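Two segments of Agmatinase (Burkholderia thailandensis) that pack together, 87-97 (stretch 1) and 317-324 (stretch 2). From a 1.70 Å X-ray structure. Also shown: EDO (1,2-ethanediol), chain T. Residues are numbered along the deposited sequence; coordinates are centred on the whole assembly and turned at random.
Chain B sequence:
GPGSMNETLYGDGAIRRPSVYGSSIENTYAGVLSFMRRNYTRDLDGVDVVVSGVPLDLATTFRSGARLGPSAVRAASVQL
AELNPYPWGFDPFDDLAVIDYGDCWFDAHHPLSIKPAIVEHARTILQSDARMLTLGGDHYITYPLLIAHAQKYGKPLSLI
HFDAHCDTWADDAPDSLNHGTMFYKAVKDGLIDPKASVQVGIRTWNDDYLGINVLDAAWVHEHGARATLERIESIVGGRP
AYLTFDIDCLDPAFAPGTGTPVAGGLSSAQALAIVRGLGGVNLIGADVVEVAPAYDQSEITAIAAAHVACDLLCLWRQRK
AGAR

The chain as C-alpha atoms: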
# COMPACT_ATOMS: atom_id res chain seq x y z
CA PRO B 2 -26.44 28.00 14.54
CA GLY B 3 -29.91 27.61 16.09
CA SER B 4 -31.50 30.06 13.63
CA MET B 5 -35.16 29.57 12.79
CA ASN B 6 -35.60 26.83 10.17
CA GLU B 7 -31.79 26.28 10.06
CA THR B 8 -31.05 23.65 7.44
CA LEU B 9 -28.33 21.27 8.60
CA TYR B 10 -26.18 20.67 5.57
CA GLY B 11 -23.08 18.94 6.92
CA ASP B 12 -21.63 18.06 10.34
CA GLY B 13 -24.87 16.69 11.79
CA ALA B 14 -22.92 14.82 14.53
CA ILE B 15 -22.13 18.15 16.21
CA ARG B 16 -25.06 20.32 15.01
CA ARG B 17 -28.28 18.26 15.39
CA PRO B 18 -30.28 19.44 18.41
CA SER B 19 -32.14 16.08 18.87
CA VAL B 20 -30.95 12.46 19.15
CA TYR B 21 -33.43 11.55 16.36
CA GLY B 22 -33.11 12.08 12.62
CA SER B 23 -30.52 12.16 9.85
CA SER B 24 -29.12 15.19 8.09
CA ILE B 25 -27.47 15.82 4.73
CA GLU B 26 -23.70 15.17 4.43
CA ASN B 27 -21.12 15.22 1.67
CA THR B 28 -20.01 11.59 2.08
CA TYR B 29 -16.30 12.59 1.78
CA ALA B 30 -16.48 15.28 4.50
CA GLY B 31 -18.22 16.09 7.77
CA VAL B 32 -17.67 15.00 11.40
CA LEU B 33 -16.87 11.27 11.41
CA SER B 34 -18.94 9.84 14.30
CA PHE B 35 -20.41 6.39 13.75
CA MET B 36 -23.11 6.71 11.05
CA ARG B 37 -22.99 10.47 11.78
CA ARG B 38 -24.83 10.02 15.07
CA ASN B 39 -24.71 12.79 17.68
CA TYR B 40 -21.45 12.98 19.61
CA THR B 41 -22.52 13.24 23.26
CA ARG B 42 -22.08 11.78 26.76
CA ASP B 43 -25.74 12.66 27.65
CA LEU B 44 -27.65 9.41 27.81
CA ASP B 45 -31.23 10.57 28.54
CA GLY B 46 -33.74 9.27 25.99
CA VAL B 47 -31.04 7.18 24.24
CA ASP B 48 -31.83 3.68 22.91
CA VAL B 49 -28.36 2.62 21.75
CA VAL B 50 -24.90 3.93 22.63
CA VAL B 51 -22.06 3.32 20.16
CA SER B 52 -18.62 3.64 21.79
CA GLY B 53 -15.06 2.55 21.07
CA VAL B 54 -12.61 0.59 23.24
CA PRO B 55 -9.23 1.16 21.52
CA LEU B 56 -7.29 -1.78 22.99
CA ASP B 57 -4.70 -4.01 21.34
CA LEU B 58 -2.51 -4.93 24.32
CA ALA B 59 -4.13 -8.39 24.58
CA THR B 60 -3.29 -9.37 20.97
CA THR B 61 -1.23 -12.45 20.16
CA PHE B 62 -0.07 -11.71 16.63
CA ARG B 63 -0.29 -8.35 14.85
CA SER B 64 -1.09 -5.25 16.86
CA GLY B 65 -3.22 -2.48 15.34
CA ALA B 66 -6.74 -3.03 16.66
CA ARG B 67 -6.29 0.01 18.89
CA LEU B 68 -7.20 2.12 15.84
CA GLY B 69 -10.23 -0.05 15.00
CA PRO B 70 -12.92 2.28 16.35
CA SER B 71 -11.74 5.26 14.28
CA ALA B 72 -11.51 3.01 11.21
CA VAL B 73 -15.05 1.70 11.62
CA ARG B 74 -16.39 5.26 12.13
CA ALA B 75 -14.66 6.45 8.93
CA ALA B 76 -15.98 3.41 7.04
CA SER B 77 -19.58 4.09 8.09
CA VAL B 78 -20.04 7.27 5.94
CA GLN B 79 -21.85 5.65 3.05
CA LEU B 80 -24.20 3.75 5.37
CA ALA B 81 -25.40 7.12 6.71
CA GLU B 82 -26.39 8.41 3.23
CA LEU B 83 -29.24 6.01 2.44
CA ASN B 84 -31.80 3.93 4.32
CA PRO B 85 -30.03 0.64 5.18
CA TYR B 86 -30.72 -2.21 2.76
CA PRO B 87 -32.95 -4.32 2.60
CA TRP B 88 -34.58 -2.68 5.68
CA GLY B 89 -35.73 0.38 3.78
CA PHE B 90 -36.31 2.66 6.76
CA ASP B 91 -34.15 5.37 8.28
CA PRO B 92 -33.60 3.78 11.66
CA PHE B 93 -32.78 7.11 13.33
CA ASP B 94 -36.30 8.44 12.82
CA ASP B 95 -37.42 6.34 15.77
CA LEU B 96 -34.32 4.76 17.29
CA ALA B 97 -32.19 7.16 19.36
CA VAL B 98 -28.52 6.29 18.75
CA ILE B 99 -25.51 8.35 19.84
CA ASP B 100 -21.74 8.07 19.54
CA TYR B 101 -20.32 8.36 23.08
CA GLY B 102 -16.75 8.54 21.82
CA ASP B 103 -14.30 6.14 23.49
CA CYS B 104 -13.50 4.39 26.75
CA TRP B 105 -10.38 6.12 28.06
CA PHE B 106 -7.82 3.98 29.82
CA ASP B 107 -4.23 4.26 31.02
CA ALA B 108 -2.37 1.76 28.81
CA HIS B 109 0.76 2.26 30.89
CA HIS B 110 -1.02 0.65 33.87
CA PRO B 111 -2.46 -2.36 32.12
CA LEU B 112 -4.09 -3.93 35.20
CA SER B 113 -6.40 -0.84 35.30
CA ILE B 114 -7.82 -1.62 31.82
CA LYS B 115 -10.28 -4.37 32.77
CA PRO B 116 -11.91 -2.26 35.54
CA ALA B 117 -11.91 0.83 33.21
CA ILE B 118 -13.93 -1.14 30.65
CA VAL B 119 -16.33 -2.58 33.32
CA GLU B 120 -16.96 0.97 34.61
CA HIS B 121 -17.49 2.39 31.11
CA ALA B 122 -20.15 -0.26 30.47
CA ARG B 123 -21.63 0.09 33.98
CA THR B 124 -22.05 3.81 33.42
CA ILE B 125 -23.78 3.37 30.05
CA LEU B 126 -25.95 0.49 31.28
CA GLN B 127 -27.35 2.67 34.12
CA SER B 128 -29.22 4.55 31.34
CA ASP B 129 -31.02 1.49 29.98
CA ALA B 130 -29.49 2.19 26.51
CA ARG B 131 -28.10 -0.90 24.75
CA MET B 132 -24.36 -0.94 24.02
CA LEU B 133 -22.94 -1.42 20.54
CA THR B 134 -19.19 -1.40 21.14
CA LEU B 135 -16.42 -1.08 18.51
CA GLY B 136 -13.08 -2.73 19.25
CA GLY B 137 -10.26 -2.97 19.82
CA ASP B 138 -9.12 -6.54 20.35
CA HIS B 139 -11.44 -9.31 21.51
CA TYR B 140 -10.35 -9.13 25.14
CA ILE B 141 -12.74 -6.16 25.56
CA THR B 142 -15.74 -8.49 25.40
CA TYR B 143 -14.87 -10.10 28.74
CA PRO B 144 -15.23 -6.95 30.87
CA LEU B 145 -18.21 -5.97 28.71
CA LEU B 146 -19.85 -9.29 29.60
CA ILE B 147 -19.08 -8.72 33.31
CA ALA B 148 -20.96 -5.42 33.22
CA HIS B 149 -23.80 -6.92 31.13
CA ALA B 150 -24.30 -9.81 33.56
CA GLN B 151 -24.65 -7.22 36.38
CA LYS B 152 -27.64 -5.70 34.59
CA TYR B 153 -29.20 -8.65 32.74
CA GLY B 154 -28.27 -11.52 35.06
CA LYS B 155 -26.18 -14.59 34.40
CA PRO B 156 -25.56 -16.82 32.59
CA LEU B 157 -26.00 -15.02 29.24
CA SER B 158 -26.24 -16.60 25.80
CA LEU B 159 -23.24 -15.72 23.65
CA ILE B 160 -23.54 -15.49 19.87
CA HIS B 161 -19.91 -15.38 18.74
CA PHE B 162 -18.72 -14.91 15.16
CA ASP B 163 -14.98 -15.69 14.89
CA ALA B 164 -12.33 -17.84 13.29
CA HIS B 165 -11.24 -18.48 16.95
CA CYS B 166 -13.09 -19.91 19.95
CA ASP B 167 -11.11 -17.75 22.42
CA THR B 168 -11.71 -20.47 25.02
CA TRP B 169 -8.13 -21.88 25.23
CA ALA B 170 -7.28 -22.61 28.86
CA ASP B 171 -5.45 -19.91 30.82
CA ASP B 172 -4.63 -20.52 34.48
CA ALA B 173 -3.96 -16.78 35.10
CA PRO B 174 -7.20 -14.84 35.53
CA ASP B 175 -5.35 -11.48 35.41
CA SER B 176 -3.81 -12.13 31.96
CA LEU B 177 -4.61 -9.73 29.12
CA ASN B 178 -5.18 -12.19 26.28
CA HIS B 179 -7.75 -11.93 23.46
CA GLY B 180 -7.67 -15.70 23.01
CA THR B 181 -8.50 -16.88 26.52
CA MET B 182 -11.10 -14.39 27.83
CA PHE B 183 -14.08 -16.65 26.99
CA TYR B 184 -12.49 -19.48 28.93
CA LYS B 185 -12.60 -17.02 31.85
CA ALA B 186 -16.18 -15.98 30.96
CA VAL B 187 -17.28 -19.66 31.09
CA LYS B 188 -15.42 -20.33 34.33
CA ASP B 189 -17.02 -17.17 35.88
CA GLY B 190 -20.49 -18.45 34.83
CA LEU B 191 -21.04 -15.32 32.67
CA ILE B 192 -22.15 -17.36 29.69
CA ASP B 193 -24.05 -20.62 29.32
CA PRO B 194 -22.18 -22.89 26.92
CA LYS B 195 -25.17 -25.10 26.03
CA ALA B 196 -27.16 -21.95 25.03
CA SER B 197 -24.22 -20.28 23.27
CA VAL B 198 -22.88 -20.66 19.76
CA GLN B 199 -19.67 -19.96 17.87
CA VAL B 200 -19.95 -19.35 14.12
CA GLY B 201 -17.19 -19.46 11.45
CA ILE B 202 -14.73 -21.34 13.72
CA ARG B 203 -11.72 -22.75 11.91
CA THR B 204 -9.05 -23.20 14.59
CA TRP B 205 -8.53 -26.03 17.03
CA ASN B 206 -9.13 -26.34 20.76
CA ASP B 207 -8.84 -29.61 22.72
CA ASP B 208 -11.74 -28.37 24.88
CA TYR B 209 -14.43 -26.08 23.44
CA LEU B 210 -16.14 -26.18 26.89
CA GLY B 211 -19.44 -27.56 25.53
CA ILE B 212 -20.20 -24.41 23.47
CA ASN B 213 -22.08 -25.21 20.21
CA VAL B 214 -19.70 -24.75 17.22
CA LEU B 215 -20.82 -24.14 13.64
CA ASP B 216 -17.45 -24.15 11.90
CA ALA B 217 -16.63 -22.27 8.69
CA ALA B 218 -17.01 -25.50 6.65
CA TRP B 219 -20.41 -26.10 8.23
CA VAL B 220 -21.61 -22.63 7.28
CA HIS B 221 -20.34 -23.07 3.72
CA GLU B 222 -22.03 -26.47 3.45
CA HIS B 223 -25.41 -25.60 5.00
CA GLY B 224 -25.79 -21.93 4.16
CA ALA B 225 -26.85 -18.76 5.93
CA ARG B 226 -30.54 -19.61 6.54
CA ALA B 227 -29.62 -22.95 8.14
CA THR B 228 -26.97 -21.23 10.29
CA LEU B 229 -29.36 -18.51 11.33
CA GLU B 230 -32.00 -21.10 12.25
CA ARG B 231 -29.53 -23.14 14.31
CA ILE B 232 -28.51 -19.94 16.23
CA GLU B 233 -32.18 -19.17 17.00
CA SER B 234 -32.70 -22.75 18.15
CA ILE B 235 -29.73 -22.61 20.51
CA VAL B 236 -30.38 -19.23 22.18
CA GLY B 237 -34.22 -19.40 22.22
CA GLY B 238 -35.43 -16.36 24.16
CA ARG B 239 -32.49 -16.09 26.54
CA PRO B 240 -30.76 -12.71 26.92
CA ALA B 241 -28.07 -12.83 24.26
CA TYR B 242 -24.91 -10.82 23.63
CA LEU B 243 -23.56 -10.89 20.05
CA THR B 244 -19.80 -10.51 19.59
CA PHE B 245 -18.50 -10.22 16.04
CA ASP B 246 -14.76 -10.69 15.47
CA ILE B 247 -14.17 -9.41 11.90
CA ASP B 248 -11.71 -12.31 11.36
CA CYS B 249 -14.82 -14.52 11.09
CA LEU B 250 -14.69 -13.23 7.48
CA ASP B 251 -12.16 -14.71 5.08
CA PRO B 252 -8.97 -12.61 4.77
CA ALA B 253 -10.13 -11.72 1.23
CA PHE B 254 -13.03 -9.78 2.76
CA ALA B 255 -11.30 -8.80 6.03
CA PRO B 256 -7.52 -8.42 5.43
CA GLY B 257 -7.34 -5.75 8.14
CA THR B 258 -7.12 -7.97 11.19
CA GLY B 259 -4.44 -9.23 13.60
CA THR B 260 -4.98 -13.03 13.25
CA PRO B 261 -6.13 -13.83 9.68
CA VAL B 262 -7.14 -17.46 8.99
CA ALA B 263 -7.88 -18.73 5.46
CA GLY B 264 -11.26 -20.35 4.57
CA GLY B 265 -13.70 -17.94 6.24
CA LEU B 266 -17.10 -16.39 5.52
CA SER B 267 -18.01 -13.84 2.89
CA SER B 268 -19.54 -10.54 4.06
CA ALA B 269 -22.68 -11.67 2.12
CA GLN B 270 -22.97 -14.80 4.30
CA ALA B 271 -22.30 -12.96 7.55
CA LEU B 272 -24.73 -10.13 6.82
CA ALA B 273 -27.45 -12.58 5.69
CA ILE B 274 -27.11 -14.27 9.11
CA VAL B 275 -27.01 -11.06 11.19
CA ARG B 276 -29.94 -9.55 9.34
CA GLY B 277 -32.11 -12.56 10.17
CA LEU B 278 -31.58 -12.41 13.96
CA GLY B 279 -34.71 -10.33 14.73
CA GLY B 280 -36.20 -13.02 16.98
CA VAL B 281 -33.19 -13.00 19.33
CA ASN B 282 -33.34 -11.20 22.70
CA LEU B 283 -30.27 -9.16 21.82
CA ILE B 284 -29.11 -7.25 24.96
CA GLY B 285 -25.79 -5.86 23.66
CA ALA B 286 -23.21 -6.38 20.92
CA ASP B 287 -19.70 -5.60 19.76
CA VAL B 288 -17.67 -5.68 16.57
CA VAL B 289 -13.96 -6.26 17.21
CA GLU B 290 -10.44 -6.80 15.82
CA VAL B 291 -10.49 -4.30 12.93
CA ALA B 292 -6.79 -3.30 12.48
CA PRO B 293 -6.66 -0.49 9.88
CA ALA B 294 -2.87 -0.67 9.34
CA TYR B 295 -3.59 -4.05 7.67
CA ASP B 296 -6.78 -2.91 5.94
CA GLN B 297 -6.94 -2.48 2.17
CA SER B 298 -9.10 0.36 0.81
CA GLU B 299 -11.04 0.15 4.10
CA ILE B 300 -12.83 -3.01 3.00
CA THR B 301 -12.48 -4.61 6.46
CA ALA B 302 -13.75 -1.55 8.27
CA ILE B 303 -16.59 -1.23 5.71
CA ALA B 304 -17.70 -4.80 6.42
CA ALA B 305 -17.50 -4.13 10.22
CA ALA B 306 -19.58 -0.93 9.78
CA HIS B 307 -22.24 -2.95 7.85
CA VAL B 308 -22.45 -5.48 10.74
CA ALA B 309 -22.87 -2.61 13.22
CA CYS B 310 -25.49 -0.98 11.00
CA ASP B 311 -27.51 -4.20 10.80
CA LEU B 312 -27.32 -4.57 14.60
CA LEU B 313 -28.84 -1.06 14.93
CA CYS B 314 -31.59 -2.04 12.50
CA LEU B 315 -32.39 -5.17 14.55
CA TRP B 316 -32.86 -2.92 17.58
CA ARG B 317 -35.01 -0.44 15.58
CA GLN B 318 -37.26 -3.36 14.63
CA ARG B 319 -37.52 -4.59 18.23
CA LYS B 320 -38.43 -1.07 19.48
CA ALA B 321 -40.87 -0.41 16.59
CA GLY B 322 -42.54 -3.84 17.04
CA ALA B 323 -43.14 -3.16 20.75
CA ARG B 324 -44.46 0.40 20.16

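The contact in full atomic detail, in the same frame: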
# COMPACT_ATOMS: atom_id res chain seq x y z
N PRO B 87 -31.69 -4.44 3.32
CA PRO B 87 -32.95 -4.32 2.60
C PRO B 87 -34.04 -3.68 3.46
O PRO B 87 -35.17 -3.57 3.01
CB PRO B 87 -33.33 -5.78 2.32
CG PRO B 87 -32.80 -6.52 3.52
CD PRO B 87 -31.55 -5.78 3.95
N TRP B 88 -33.66 -3.27 4.68
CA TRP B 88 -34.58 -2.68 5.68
C TRP B 88 -35.50 -1.62 5.14
O TRP B 88 -36.74 -1.67 5.34
CB TRP B 88 -33.74 -2.08 6.82
CG TRP B 88 -32.79 -3.08 7.43
CD1 TRP B 88 -31.40 -3.19 7.24
CD2 TRP B 88 -33.15 -4.17 8.35
NE1 TRP B 88 -30.89 -4.24 7.98
CE2 TRP B 88 -31.90 -4.87 8.67
CE3 TRP B 88 -34.34 -4.62 8.91
CZ2 TRP B 88 -31.87 -5.97 9.54
CZ3 TRP B 88 -34.30 -5.72 9.78
CH2 TRP B 88 -33.11 -6.38 10.08
N GLY B 89 -34.92 -0.60 4.50
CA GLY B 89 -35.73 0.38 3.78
C GLY B 89 -36.40 1.42 4.67
O GLY B 89 -37.38 2.05 4.27
N PHE B 90 -35.89 1.57 5.89
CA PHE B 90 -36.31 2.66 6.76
C PHE B 90 -35.07 3.42 7.19
O PHE B 90 -33.97 2.88 7.15
CB PHE B 90 -37.12 2.14 7.96
CG PHE B 90 -36.46 1.01 8.72
CD1 PHE B 90 -35.32 1.24 9.50
CD2 PHE B 90 -36.98 -0.28 8.67
CE1 PHE B 90 -34.71 0.20 10.18
CE2 PHE B 90 -36.38 -1.32 9.36
CZ PHE B 90 -35.25 -1.09 10.12
N ASP B 91 -35.24 4.67 7.61
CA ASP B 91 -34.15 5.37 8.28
C ASP B 91 -34.29 5.01 9.75
O ASP B 91 -35.26 5.42 10.39
CB ASP B 91 -34.24 6.89 8.09
CG ASP B 91 -33.14 7.64 8.84
OD1 ASP B 91 -32.48 7.04 9.71
OD2 ASP B 91 -32.91 8.81 8.52
N PRO B 92 -33.34 4.23 10.30
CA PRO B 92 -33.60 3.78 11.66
C PRO B 92 -33.61 4.92 12.67
O PRO B 92 -34.19 4.76 13.74
CB PRO B 92 -32.45 2.81 11.94
CG PRO B 92 -31.36 3.22 11.01
CD PRO B 92 -32.04 3.75 9.78
N PHE B 93 -33.00 6.06 12.33
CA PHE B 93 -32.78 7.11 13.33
C PHE B 93 -34.00 7.99 13.48
O PHE B 93 -34.05 8.84 14.36
CB PHE B 93 -31.50 7.90 13.03
CG PHE B 93 -30.33 7.01 12.81
CD1 PHE B 93 -29.96 6.08 13.79
CD2 PHE B 93 -29.62 7.04 11.62
CE1 PHE B 93 -28.90 5.21 13.59
CE2 PHE B 93 -28.52 6.19 11.42
CZ PHE B 93 -28.19 5.27 12.39
N ASP B 94 -35.02 7.74 12.66
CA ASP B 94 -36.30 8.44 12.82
C ASP B 94 -37.01 8.01 14.09
O ASP B 94 -37.78 8.79 14.66
CB ASP B 94 -37.17 8.29 11.59
CG ASP B 94 -36.73 9.19 10.46
OD1 ASP B 94 -36.06 10.22 10.74
OD2 ASP B 94 -37.03 8.87 9.29
N ASP B 95 -36.78 6.77 14.54
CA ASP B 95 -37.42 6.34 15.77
C ASP B 95 -36.58 5.49 16.70
O ASP B 95 -37.09 5.00 17.70
CB ASP B 95 -38.80 5.71 15.52
CG ASP B 95 -38.76 4.61 14.50
OD1 ASP B 95 -37.73 3.92 14.39
OD2 ASP B 95 -39.78 4.43 13.81
N LEU B 96 -35.28 5.35 16.37
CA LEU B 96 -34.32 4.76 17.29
C LEU B 96 -33.25 5.81 17.58
O LEU B 96 -32.59 6.32 16.67
CB LEU B 96 -33.62 3.52 16.67
CG LEU B 96 -32.67 2.71 17.57
CD1 LEU B 96 -33.39 1.85 18.58
CD2 LEU B 96 -31.73 1.83 16.73
N ALA B 97 -33.08 6.10 18.87
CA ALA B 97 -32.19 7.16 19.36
C ALA B 97 -30.81 6.53 19.62
O ALA B 97 -30.63 5.77 20.56
CB ALA B 97 -32.77 7.78 20.62
N ARG B 317 -33.91 -1.32 16.05
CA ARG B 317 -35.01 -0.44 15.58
C ARG B 317 -36.26 -1.30 15.44
O ARG B 317 -37.34 -0.90 15.88
CB ARG B 317 -34.67 0.24 14.25
CG ARG B 317 -35.67 1.31 13.79
CD ARG B 317 -36.80 0.68 13.00
NE ARG B 317 -37.88 1.62 12.71
CZ ARG B 317 -38.95 1.34 11.97
NH1 ARG B 317 -39.09 0.14 11.43
NH2 ARG B 317 -39.88 2.25 11.79
N GLN B 318 -36.11 -2.48 14.85
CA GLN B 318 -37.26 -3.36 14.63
C GLN B 318 -37.89 -3.86 15.92
O GLN B 318 -39.13 -3.92 16.02
CB GLN B 318 -36.90 -4.54 13.72
CG GLN B 318 -36.64 -4.16 12.27
CD GLN B 318 -37.86 -3.60 11.54
OE1 GLN B 318 -38.36 -2.52 11.87
NE2 GLN B 318 -38.35 -4.33 10.53
N ARG B 319 -37.06 -4.21 16.90
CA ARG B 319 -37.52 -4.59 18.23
C ARG B 319 -38.28 -3.45 18.95
O ARG B 319 -39.35 -3.67 19.55
CB ARG B 319 -36.35 -5.08 19.08
N LYS B 320 -37.75 -2.23 18.88
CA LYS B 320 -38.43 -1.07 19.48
C LYS B 320 -39.74 -0.77 18.74
O LYS B 320 -40.78 -0.58 19.38
CB LYS B 320 -37.51 0.17 19.53
CG LYS B 320 -38.15 1.40 20.19
CD LYS B 320 -37.31 2.67 20.07
CE LYS B 320 -38.06 3.89 20.61
NZ LYS B 320 -37.42 5.20 20.31
N ALA B 321 -39.69 -0.71 17.41
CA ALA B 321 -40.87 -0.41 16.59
C ALA B 321 -41.97 -1.47 16.72
O ALA B 321 -43.16 -1.13 16.68
CB ALA B 321 -40.49 -0.20 15.13
N GLY B 322 -41.58 -2.73 16.90
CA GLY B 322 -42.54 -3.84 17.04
C GLY B 322 -43.20 -3.89 18.41
O GLY B 322 -44.26 -4.52 18.58
N ALA B 323 -42.57 -3.25 19.40
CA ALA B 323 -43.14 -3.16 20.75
C ALA B 323 -43.93 -1.86 20.99
O ALA B 323 -44.61 -1.73 22.00
CB ALA B 323 -42.04 -3.34 21.80
N ARG B 324 -43.85 -0.93 20.03
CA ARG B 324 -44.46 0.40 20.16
C ARG B 324 -45.98 0.38 20.32
O ARG B 324 -46.69 -0.44 19.73
CB ARG B 324 -44.07 1.30 18.98
CG ARG B 324 -44.58 2.73 19.11
CD ARG B 324 -44.04 3.66 18.03
NE ARG B 324 -44.28 5.06 18.38
CZ ARG B 324 -43.72 6.11 17.78
NH1 ARG B 324 -42.86 5.93 16.78
NH2 ARG B 324 -44.00 7.34 18.19
OXT ARG B 324 -46.55 1.20 21.05
C1 EDO T . -31.07 7.91 4.89
O1 EDO T . -31.42 6.99 5.94
C2 EDO T . -30.65 9.25 5.47
O2 EDO T . -31.85 9.84 5.98
O HOH W 1 -37.98 1.94 16.47
O HOH W 2 -42.02 3.69 15.56

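Asp-95 and Arg-317 form the polar centre of this contact between an irregular loop (87-97) and the last helix of the chain, which begins before Arg-317 and carries most of stretch 2. Their salt bridge is two-pronged: Arg-317 NE donates to Asp-95 OD1 at 2.9 Å, and Arg-317 NH2 donates to Asp-95 OD2 at 3.0 Å, with N-H...acceptor angles of 160° and 153°. The carboxylate meets the guanidinium at its edge, near its plane, so two N-H groups reach two oxygens at once and the faces of the guanidinium remain free for other partners. The p rotamer of Asp-95 and the extended outer part of the Arg-317 side chain (chi3 and chi4 both near 180°) accompany this alignment.

The backbone of Asp-95 is engaged as well. Lys-320, one helical turn after Arg-317, extends an all-t side chain whose NZ donates a short hydrogen bond to Asp-95 O, 2.6 Å away. Asp-95 is thus held through both its carboxylate and its carbonyl by residues three apart on the helix. Two waters add to this polar cluster. Water 1 lies within hydrogen-bonding reach of Asp-95 OD1 (2.9 Å, weak) and of Arg-317 O (3.0 Å). Water 2 donates to Asp-95 OD2 at 2.9 Å and accepts from Arg-324 NH1 at 2.7 Å. It bridges two opposite charges that stand too far apart for a salt bridge, Asp-95 OD2 and Arg-324 NH1 being separated by 4.5 Å, and so brings the C-terminal residue into the contact.

One face of the Arg-317 guanidinium covers the ring of Phe-90. Arg-317 CZ sits 4.2 Å from the centroid of the Phe-90 ring and 16° off its normal, a cation-pi arrangement; Arg-317 CD lies 3.8 Å from the same centroid and 21° off the normal, a CH-pi contact. Both atoms are over the ring face, so the arginine lays its aliphatic and charged parts along the aromatic surface while its edge serves Asp-95. Within the helix, Arg-317 NH1 also donates to Gln-318 OE1 at 2.8 Å, tying together two side chains that both touch Phe-90: Gln-318 OE1 approaches Phe-90 CE2 to 3.4 Å, obliquely to the ring.

Apolar packing extends outward from here. The CA-to-CB bond of Gln-318 points sideways, but the end of the side chain comes nearer the loop, and Gln-318 CG rests 3.8 Å from Trp-88 CZ3. Leu-96 packs beside the start of stretch 2, its CD2 3.9 Å from Arg-317 N, and its CD1 lies 4.3 Å from Lys-320 CD, against the aliphatic part of the lysine. Pro-92 O, 3.8 Å from Arg-317 CG, also accepts the backbone hydrogen bond from Leu-96 N at 2.9 Å.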